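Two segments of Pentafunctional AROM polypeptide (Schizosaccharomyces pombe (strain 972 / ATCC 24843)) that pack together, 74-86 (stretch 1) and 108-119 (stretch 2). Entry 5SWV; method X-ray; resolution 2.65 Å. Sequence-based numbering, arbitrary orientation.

Stretch 1, residues 74-86: LPIIFTIRTISQG
Stretch 2 (108-119) GCDFVDVELGWS

Two parallel strands pair through their backbones, and past the end of the first strand the contact passes to a buried cluster of charged and polar side chains. Strands 76-79 and 111-115 run in the same direction, 25° apart, with Ile-77 beside Phe-111 and Phe-78 beside Val-112, CA atoms about 4.7 Å apart in each pair. The backbone is extended, with phi/psi of -111/130 at Ile-77 and -131/132 at Val-112.

The ladder starts at a side chain. Asp-110 (chi1 m) points toward stretch 1, and its OD1 accepts from Ile-76 N at 3.0 Å. Ile-76 O then accepts from Phe-111 N at 3.1 Å. Phe-78 N donates to Phe-111 O at 3.1 Å, and Phe-78 O accepts from Asp-113 N at 3.1 Å. Phe-78 thus bonds on both sides of Val-112, as a parallel bridge requires.

Ile-77 (m, t) and Phe-111 (m) share one face of the sheet, with CG1 of Ile-77 3.6 Å from CD1 of Phe-111. On the other face Phe-78 (t) places CB 4.2 Å from CG2 of Val-112 (t) and 3.9 Å from SG of Cys-109 (m).

Past the strand, Arg-81 (t, p, p) starts away from stretch 2 but its end curls back. Its NH2 forms a salt bridge with Asp-113 OD2 at 2.9 Å, and its NH1 forms another with Glu-115 OE2 at 3.1 Å. Both acids lie at the guanidinium edge, where the N-H groups point. Glu-115 (m, t, chi3 -1°) also accepts from Thr-82 N through OE2 at 2.8 Å.

One water bridges the widening gap. It donates to Ile-80 O and Asp-113 O, each 2.9 Å from the water oxygen, and accepts from Glu-115 N and Trp-118 NE1. A type I turn runs from Glu-115 to Trp-118. The indole (m, 126°) ends nearer stretch 1: CZ2 of Trp-118 lies 3.6 Å from CG2 of Thr-82 (p).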

# COMPACT_ATOMS: atom_id res chain seq x y z
N LEU A 74 2.33 -3.17 5.28
CA LEU A 74 2.45 -1.81 5.79
C LEU A 74 3.42 -1.75 6.97
O LEU A 74 3.38 -2.60 7.86
CB LEU A 74 1.08 -1.26 6.23
CG LEU A 74 0.04 -0.98 5.14
CD1 LEU A 74 -1.27 -0.50 5.77
CD2 LEU A 74 0.56 0.03 4.12
N PRO A 75 4.29 -0.73 7.00
CA PRO A 75 5.13 -0.50 8.16
C PRO A 75 4.31 -0.43 9.45
O PRO A 75 3.15 0.01 9.43
CB PRO A 75 5.78 0.86 7.88
CG PRO A 75 5.62 1.11 6.42
CD PRO A 75 4.47 0.29 5.95
N ILE A 76 4.91 -0.84 10.56
CA ILE A 76 4.21 -0.93 11.83
C ILE A 76 4.83 -0.01 12.86
O ILE A 76 6.05 0.12 12.95
CB ILE A 76 4.15 -2.39 12.32
CG1 ILE A 76 3.21 -3.18 11.40
CG2 ILE A 76 3.67 -2.50 13.76
CD1 ILE A 76 3.36 -4.68 11.50
N ILE A 77 3.95 0.63 13.62
CA ILE A 77 4.33 1.46 14.73
C ILE A 77 3.86 0.70 15.95
O ILE A 77 2.71 0.27 16.01
CB ILE A 77 3.67 2.84 14.62
CG1 ILE A 77 4.13 3.56 13.35
CG2 ILE A 77 4.01 3.69 15.83
CD1 ILE A 77 3.14 4.57 12.84
N PHE A 78 4.76 0.53 16.91
CA PHE A 78 4.51 -0.24 18.12
C PHE A 78 4.36 0.75 19.27
O PHE A 78 5.35 1.35 19.71
CB PHE A 78 5.69 -1.19 18.33
CG PHE A 78 5.55 -2.13 19.50
CD1 PHE A 78 5.95 -1.75 20.77
CD2 PHE A 78 5.09 -3.43 19.30
CE1 PHE A 78 5.84 -2.64 21.84
CE2 PHE A 78 5.00 -4.32 20.35
CZ PHE A 78 5.37 -3.94 21.63
N THR A 79 3.14 0.93 19.74
CA THR A 79 2.84 2.00 20.68
C THR A 79 2.23 1.49 21.95
O THR A 79 1.13 0.94 21.95
CB THR A 79 1.92 3.05 20.04
OG1 THR A 79 2.62 3.65 18.96
CG2 THR A 79 1.58 4.17 21.01
N ILE A 80 2.99 1.67 23.03
CA ILE A 80 2.48 1.50 24.38
C ILE A 80 2.20 2.88 24.94
O ILE A 80 3.13 3.61 25.26
CB ILE A 80 3.50 0.84 25.31
CG1 ILE A 80 3.85 -0.56 24.83
CG2 ILE A 80 2.94 0.78 26.74
CD1 ILE A 80 5.02 -1.15 25.61
N ARG A 81 0.91 3.19 25.04
CA ARG A 81 0.40 4.47 25.52
C ARG A 81 -0.14 4.26 26.92
O ARG A 81 -0.97 3.38 27.15
CB ARG A 81 -0.71 4.94 24.60
CG ARG A 81 -1.32 6.29 24.94
CD ARG A 81 -0.38 7.46 24.68
NE ARG A 81 0.07 7.52 23.29
CZ ARG A 81 1.33 7.42 22.87
NH1 ARG A 81 2.36 7.28 23.71
NH2 ARG A 81 1.58 7.50 21.56
N THR A 82 0.35 5.08 27.85
CA THR A 82 0.05 4.95 29.28
C THR A 82 -1.17 5.75 29.68
O THR A 82 -1.67 6.58 28.92
CB THR A 82 1.22 5.44 30.16
OG1 THR A 82 1.42 6.85 29.96
CG2 THR A 82 2.49 4.72 29.82
N ILE A 83 -1.62 5.54 30.91
CA ILE A 83 -2.85 6.15 31.40
C ILE A 83 -2.82 7.67 31.44
O ILE A 83 -3.77 8.31 31.05
CB ILE A 83 -3.28 5.52 32.75
CG1 ILE A 83 -3.74 4.08 32.49
CG2 ILE A 83 -4.41 6.31 33.41
CD1 ILE A 83 -3.62 3.17 33.67
N SER A 84 -1.71 8.25 31.86
CA SER A 84 -1.68 9.70 32.02
C SER A 84 -1.37 10.38 30.71
O SER A 84 -1.45 11.61 30.64
CB SER A 84 -0.68 10.11 33.07
OG SER A 84 0.60 9.68 32.71
N GLN A 85 -1.02 9.60 29.69
CA GLN A 85 -0.93 10.11 28.32
C GLN A 85 -2.17 9.79 27.47
O GLN A 85 -2.15 10.02 26.26
CB GLN A 85 0.32 9.54 27.67
CG GLN A 85 1.58 9.94 28.40
CD GLN A 85 2.10 11.28 27.97
OE1 GLN A 85 2.28 11.53 26.78
NE2 GLN A 85 2.35 12.15 28.92
N GLY A 86 -3.23 9.27 28.09
CA GLY A 86 -4.49 8.96 27.39
C GLY A 86 -4.73 7.51 26.97
O GLY A 86 -5.75 7.20 26.38
N GLY A 108 11.97 -6.39 14.44
CA GLY A 108 11.95 -5.47 13.29
C GLY A 108 10.70 -4.63 13.06
O GLY A 108 10.29 -4.45 11.91
N CYS A 109 10.10 -4.10 14.13
CA CYS A 109 9.09 -3.06 14.00
C CYS A 109 9.77 -1.85 13.40
O CYS A 109 10.92 -1.55 13.74
CB CYS A 109 8.45 -2.70 15.35
SG CYS A 109 7.23 -3.90 15.93
N ASP A 110 9.06 -1.16 12.50
CA ASP A 110 9.62 -0.01 11.78
C ASP A 110 9.80 1.18 12.70
O ASP A 110 10.84 1.85 12.64
CB ASP A 110 8.73 0.36 10.61
CG ASP A 110 8.53 -0.79 9.66
OD1 ASP A 110 7.75 -1.71 10.00
OD2 ASP A 110 9.17 -0.77 8.58
N PHE A 111 8.80 1.42 13.56
CA PHE A 111 8.87 2.47 14.58
C PHE A 111 8.45 1.94 15.95
O PHE A 111 7.69 0.98 16.06
CB PHE A 111 7.91 3.62 14.26
CG PHE A 111 8.08 4.20 12.89
CD1 PHE A 111 7.38 3.68 11.81
CD2 PHE A 111 8.88 5.32 12.70
CE1 PHE A 111 7.51 4.24 10.55
CE2 PHE A 111 9.01 5.88 11.44
CZ PHE A 111 8.32 5.35 10.36
N VAL A 112 8.92 2.60 17.00
CA VAL A 112 8.44 2.41 18.37
C VAL A 112 8.15 3.79 18.95
O VAL A 112 8.98 4.70 18.85
CB VAL A 112 9.47 1.67 19.25
CG1 VAL A 112 9.07 1.66 20.72
CG2 VAL A 112 9.65 0.23 18.77
N ASP A 113 6.97 3.94 19.56
CA ASP A 113 6.64 5.15 20.30
C ASP A 113 7.18 5.01 21.70
O ASP A 113 6.80 4.07 22.44
CB ASP A 113 5.12 5.35 20.35
CG ASP A 113 4.73 6.75 20.87
OD1 ASP A 113 4.99 7.07 22.06
OD2 ASP A 113 4.13 7.53 20.09
N VAL A 114 8.05 5.94 22.06
CA VAL A 114 8.64 5.96 23.38
C VAL A 114 8.21 7.24 24.07
O VAL A 114 8.62 8.32 23.69
CB VAL A 114 10.17 5.89 23.28
CG1 VAL A 114 10.82 5.93 24.66
CG2 VAL A 114 10.59 4.63 22.53
N GLU A 115 7.38 7.11 25.10
CA GLU A 115 6.89 8.26 25.86
C GLU A 115 8.00 8.94 26.64
O GLU A 115 8.83 8.29 27.30
CB GLU A 115 5.81 7.85 26.85
CG GLU A 115 4.52 7.40 26.19
CD GLU A 115 3.43 7.09 27.19
OE1 GLU A 115 3.69 7.20 28.41
OE2 GLU A 115 2.31 6.74 26.78
N LEU A 116 7.96 10.27 26.63
CA LEU A 116 8.94 11.07 27.33
C LEU A 116 8.67 11.11 28.86
O LEU A 116 9.35 11.83 29.60
CB LEU A 116 9.00 12.47 26.70
CG LEU A 116 9.55 12.48 25.26
CD1 LEU A 116 8.99 13.57 24.37
CD2 LEU A 116 11.06 12.57 25.27
N GLY A 117 7.67 10.37 29.33
CA GLY A 117 7.46 10.14 30.75
C GLY A 117 8.28 9.01 31.33
O GLY A 117 8.35 8.90 32.54
N TRP A 118 8.86 8.16 30.48
CA TRP A 118 9.75 7.09 30.95
C TRP A 118 11.11 7.66 31.39
O TRP A 118 11.54 8.70 30.87
CB TRP A 118 10.00 6.03 29.87
CG TRP A 118 8.80 5.33 29.32
CD1 TRP A 118 8.46 5.23 28.00
CD2 TRP A 118 7.82 4.58 30.04
NE1 TRP A 118 7.31 4.48 27.86
CE2 TRP A 118 6.90 4.07 29.10
CE3 TRP A 118 7.62 4.29 31.39
CZ2 TRP A 118 5.80 3.30 29.47
CZ3 TRP A 118 6.51 3.52 31.76
CH2 TRP A 118 5.62 3.04 30.80
N SER A 119 11.78 6.99 32.31
CA SER A 119 13.08 7.46 32.79
C SER A 119 14.07 7.60 31.65
O SER A 119 13.99 6.92 30.63
CB SER A 119 13.66 6.50 33.85
OG SER A 119 13.98 5.24 33.28
O HOH W 1 5.99 4.20 25.17